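Local coordinates for LP1413 - SCCmec type IV-encoded DNA binding protein (Staphylococcus aureus, PDB 6BTC), which binds single-stranded DNA and is encoded by the staphylococcal cassette chromosome element SCCmec type IV, at residues 22-32 with 71-81. Sequence-based numbering, arbitrary orientation.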
loop_
_atom_site.group_PDB
_atom_site.type_symbol
_atom_site.label_atom_id
_atom_site.label_comp_id
_atom_site.label_asym_id
_atom_site.label_seq_id
_atom_site.Cartn_x
_atom_site.Cartn_y
_atom_site.Cartn_z
ATOM N N GLN A 22 -6.124 -1.019 8.001
ATOM C CA GLN A 22 -6.867 0.227 8.009
ATOM C C GLN A 22 -8.322 -0.042 8.381
ATOM O O GLN A 22 -8.911 -1.024 7.905
ATOM C CB GLN A 22 -6.791 0.898 6.639
ATOM C CG GLN A 22 -5.415 1.425 6.322
ATOM C CD GLN A 22 -5.001 2.544 7.262
ATOM O OE1 GLN A 22 -5.682 3.578 7.369
ATOM N NE2 GLN A 22 -3.891 2.338 7.963
ATOM N N PRO A 23 -8.928 0.785 9.236
ATOM C CA PRO A 23 -10.357 0.619 9.522
ATOM C C PRO A 23 -11.223 1.050 8.348
ATOM O O PRO A 23 -10.860 1.925 7.556
ATOM C CB PRO A 23 -10.585 1.520 10.745
ATOM C CG PRO A 23 -9.453 2.490 10.737
ATOM C CD PRO A 23 -8.290 1.770 10.130
ATOM N N VAL A 24 -12.384 0.404 8.240
ATOM C CA VAL A 24 -13.323 0.720 7.174
ATOM C C VAL A 24 -13.591 2.215 7.143
ATOM O O VAL A 24 -13.717 2.865 8.185
ATOM C CB VAL A 24 -14.622 -0.083 7.361
ATOM C CG1 VAL A 24 -15.643 0.298 6.298
ATOM C CG2 VAL A 24 -14.326 -1.570 7.285
ATOM N N GLY A 25 -13.681 2.764 5.930
ATOM C CA GLY A 25 -13.886 4.172 5.716
ATOM C C GLY A 25 -12.642 5.033 5.746
ATOM O O GLY A 25 -12.654 6.125 5.171
ATOM N N SER A 26 -11.572 4.601 6.399
ATOM C CA SER A 26 -10.396 5.459 6.499
ATOM C C SER A 26 -9.743 5.659 5.134
ATOM O O SER A 26 -9.719 4.756 4.293
ATOM C CB SER A 26 -9.373 4.865 7.466
ATOM O OG SER A 26 -8.972 3.585 7.057
ATOM N N THR A 27 -9.219 6.862 4.919
ATOM C CA THR A 27 -8.425 7.174 3.739
ATOM C C THR A 27 -6.939 7.170 4.079
ATOM O O THR A 27 -6.547 7.431 5.215
ATOM C CB THR A 27 -8.809 8.533 3.145
ATOM O OG1 THR A 27 -8.404 9.596 4.017
ATOM C CG2 THR A 27 -10.303 8.615 2.908
ATOM N N PHE A 28 -6.111 6.858 3.084
ATOM C CA PHE A 28 -4.672 6.782 3.298
ATOM C C PHE A 28 -3.944 6.842 1.959
ATOM O O PHE A 28 -4.513 6.545 0.900
ATOM C CB PHE A 28 -4.292 5.507 4.047
ATOM C CG PHE A 28 -4.610 4.245 3.293
ATOM C CD1 PHE A 28 -5.868 3.677 3.376
ATOM C CD2 PHE A 28 -3.654 3.632 2.498
ATOM C CE1 PHE A 28 -6.177 2.520 2.688
ATOM C CE2 PHE A 28 -3.954 2.478 1.801
ATOM C CZ PHE A 28 -5.216 1.919 1.894
ATOM N N THR A 29 -2.678 7.243 2.031
ATOM C CA THR A 29 -1.733 7.189 0.921
ATOM C C THR A 29 -0.624 6.188 1.216
ATOM O O THR A 29 -0.429 5.735 2.352
ATOM C CB THR A 29 -1.088 8.547 0.656
ATOM O OG1 THR A 29 -0.164 8.844 1.714
ATOM C CG2 THR A 29 -2.126 9.638 0.555
ATOM N N TYR A 30 0.124 5.857 0.165
ATOM C CA TYR A 30 1.270 4.970 0.329
ATOM C C TYR A 30 2.286 5.558 1.306
ATOM O O TYR A 30 2.822 4.842 2.160
ATOM C CB TYR A 30 1.930 4.709 -1.024
ATOM C CG TYR A 30 3.274 4.042 -0.895
ATOM C CD1 TYR A 30 3.366 2.712 -0.525
ATOM C CD2 TYR A 30 4.451 4.748 -1.120
ATOM C CE1 TYR A 30 4.583 2.090 -0.395
ATOM C CE2 TYR A 30 5.683 4.136 -0.993
ATOM C CZ TYR A 30 5.741 2.809 -0.630
ATOM O OH TYR A 30 6.950 2.185 -0.495
ATOM N N GLY A 31 2.575 6.857 1.182
ATOM C CA GLY A 31 3.574 7.476 2.032
ATOM C C GLY A 31 3.187 7.494 3.496
ATOM O O GLY A 31 4.050 7.411 4.370
ATOM N N GLU A 32 1.889 7.604 3.792
ATOM C CA GLU A 32 1.455 7.540 5.182
ATOM C C GLU A 32 1.733 6.168 5.775
ATOM O O GLU A 32 2.177 6.060 6.924
ATOM C CB GLU A 32 -0.023 7.893 5.285
ATOM C CG GLU A 32 -0.278 9.372 5.042
ATOM C CD GLU A 32 -1.743 9.705 4.899
ATOM O OE1 GLU A 32 -2.578 8.768 4.888
ATOM O OE2 GLU A 32 -2.054 10.910 4.797
ATOM N N LYS A 71 -4.071 13.291 -2.585
ATOM C CA LYS A 71 -3.677 14.020 -1.385
ATOM C C LYS A 71 -2.181 14.269 -1.456
ATOM O O LYS A 71 -1.399 13.314 -1.475
ATOM C CB LYS A 71 -4.030 13.226 -0.131
ATOM C CG LYS A 71 -3.834 13.956 1.177
ATOM C CD LYS A 71 -4.078 13.001 2.346
ATOM C CE LYS A 71 -3.989 13.709 3.687
ATOM N NZ LYS A 71 -4.246 12.763 4.818
ATOM N N ASN A 72 -1.783 15.538 -1.502
ATOM C CA ASN A 72 -0.370 15.898 -1.591
ATOM C C ASN A 72 0.279 15.253 -2.815
ATOM O O ASN A 72 1.368 14.680 -2.743
ATOM C CB ASN A 72 0.364 15.502 -0.309
ATOM C CG ASN A 72 -0.206 16.180 0.920
ATOM O OD1 ASN A 72 -0.579 17.352 0.875
ATOM N ND2 ASN A 72 -0.278 15.442 2.028
ATOM N N GLY A 73 -0.413 15.330 -3.950
ATOM C CA GLY A 73 0.107 14.802 -5.194
ATOM C C GLY A 73 0.155 13.295 -5.292
ATOM O O GLY A 73 0.610 12.775 -6.319
ATOM N N SER A 74 -0.281 12.571 -4.269
ATOM C CA SER A 74 -0.326 11.119 -4.309
ATOM C C SER A 74 -1.767 10.656 -4.449
ATOM O O SER A 74 -2.712 11.409 -4.199
ATOM C CB SER A 74 0.295 10.514 -3.046
ATOM O OG SER A 74 1.675 10.808 -2.970
ATOM N N LEU A 75 -1.927 9.405 -4.863
ATOM C CA LEU A 75 -3.250 8.806 -4.896
ATOM C C LEU A 75 -3.773 8.626 -3.475
ATOM O O LEU A 75 -3.039 8.200 -2.574
ATOM C CB LEU A 75 -3.213 7.462 -5.615
ATOM C CG LEU A 75 -2.998 7.495 -7.135
ATOM C CD1 LEU A 75 -2.917 6.077 -7.657
ATOM C CD2 LEU A 75 -4.103 8.248 -7.846
ATOM N N LEU A 76 -5.044 8.967 -3.276
ATOM C CA LEU A 76 -5.730 8.756 -2.006
ATOM C C LEU A 76 -6.599 7.505 -2.104
ATOM O O LEU A 76 -7.498 7.431 -2.950
ATOM C CB LEU A 76 -6.582 9.968 -1.640
ATOM C CG LEU A 76 -7.186 9.947 -0.229
ATOM C CD1 LEU A 76 -6.102 9.884 0.858
ATOM C CD2 LEU A 76 -8.050 11.169 -0.019
ATOM N N TYR A 77 -6.324 6.531 -1.250
ATOM C CA TYR A 77 -7.106 5.310 -1.175
ATOM C C TYR A 77 -8.078 5.359 0.001
ATOM O O TYR A 77 -7.953 6.180 0.915
ATOM C CB TYR A 77 -6.197 4.089 -1.035
ATOM C CG TYR A 77 -5.154 3.972 -2.126
ATOM C CD1 TYR A 77 -5.479 3.458 -3.375
ATOM C CD2 TYR A 77 -3.840 4.363 -1.899
ATOM C CE1 TYR A 77 -4.529 3.345 -4.367
ATOM C CE2 TYR A 77 -2.883 4.254 -2.888
ATOM C CZ TYR A 77 -3.231 3.747 -4.117
ATOM O OH TYR A 77 -2.280 3.640 -5.103
ATOM N N GLN A 78 -9.060 4.462 -0.041
ATOM C CA GLN A 78 -9.998 4.285 1.052
ATOM C C GLN A 78 -10.233 2.803 1.258
ATOM O O GLN A 78 -10.484 2.074 0.293
ATOM C CB GLN A 78 -11.331 4.987 0.774
ATOM C CG GLN A 78 -12.355 4.781 1.881
ATOM C CD GLN A 78 -13.614 5.586 1.658
ATOM O OE1 GLN A 78 -14.170 5.616 0.560
ATOM N NE2 GLN A 78 -14.063 6.258 2.699
ATOM N N LYS A 79 -10.085 2.359 2.503
ATOM C CA LYS A 79 -10.525 1.033 2.905
ATOM C C LYS A 79 -12.053 0.994 2.929
ATOM O O LYS A 79 -12.697 1.856 3.534
ATOM C CB LYS A 79 -9.953 0.704 4.276
ATOM C CG LYS A 79 -10.371 -0.621 4.871
ATOM C CD LYS A 79 -9.533 -1.760 4.349
ATOM C CE LYS A 79 -10.044 -3.074 4.866
ATOM N NZ LYS A 79 -9.914 -3.174 6.338
ATOM N N ILE A 80 -12.637 0.003 2.261
ATOM C CA ILE A 80 -14.083 -0.101 2.153
ATOM C C ILE A 80 -14.519 -1.413 2.776
ATOM O O ILE A 80 -13.711 -2.276 3.111
ATOM C CB ILE A 80 -14.587 0.008 0.700
ATOM C CG1 ILE A 80 -14.097 -1.178 -0.137
ATOM C CG2 ILE A 80 -14.112 1.316 0.081
ATOM C CD1 ILE A 80 -14.720 -1.239 -1.522
ATOM N N GLY A 81 -15.824 -1.562 2.899
ATOM C CA GLY A 81 -16.363 -2.660 3.654
ATOM C C GLY A 81 -16.307 -3.968 2.896
ATOM O O GLY A 81 -16.474 -4.033 1.676
HETATM O O HOH W 1 -5.035 9.910 5.649
HETATM O O HOH W 2 -0.457 6.990 -2.450
#
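A short antiparallel pairing joins edge strand 27-28 to strand 74-79 in the small antiparallel sheet of a fold consistent with a winged helix, with the strand-to-helix corner at one end and a type II turn, Pro23 to Ser26, at the other. Phe28 and Tyr77 form its hydrogen-bonded pair, Phe28 N reaching Tyr77 O at 2.9 Å and Tyr77 N reaching Phe28 O at 2.8 Å. On the helix-facing side, Tyr77 CB sits over one face of the Phe28 ring, a CH-pi contact 4.0 Å from its centroid, while the two rings lie oblique to each other. Thr27 and Gln78, the non-hydrogen-bonded pair, point to the other face, where Leu76 CD1 packs against Thr27 CB. The extended Gln78 chain (chi1 178°, chi2 174°) carries NE2 to Gly25 O, 2.8 Å away, in a straight bond lying in the Gln78 amide plane. Lys79 bends at chi2 (83°) and again at its far end, which places NZ 2.8 Å from Gln22 O; Phe20 O accepts from the same ammonium group and ties the strand to the end of helix 6-21. At the opposite end, Thr29 and Glu32 form a capping box, and Lys71 NZ forms a salt bridge with Glu32, 2.9 Å from OE2 and on the syn lone pair of that oxygen. Strand 65-71 flanks strand 74-79 on its other edge, Leu33 of helix 30-34 touches Phe28, and Ala54 and Ile57 of helix 43-59 pack against Tyr77.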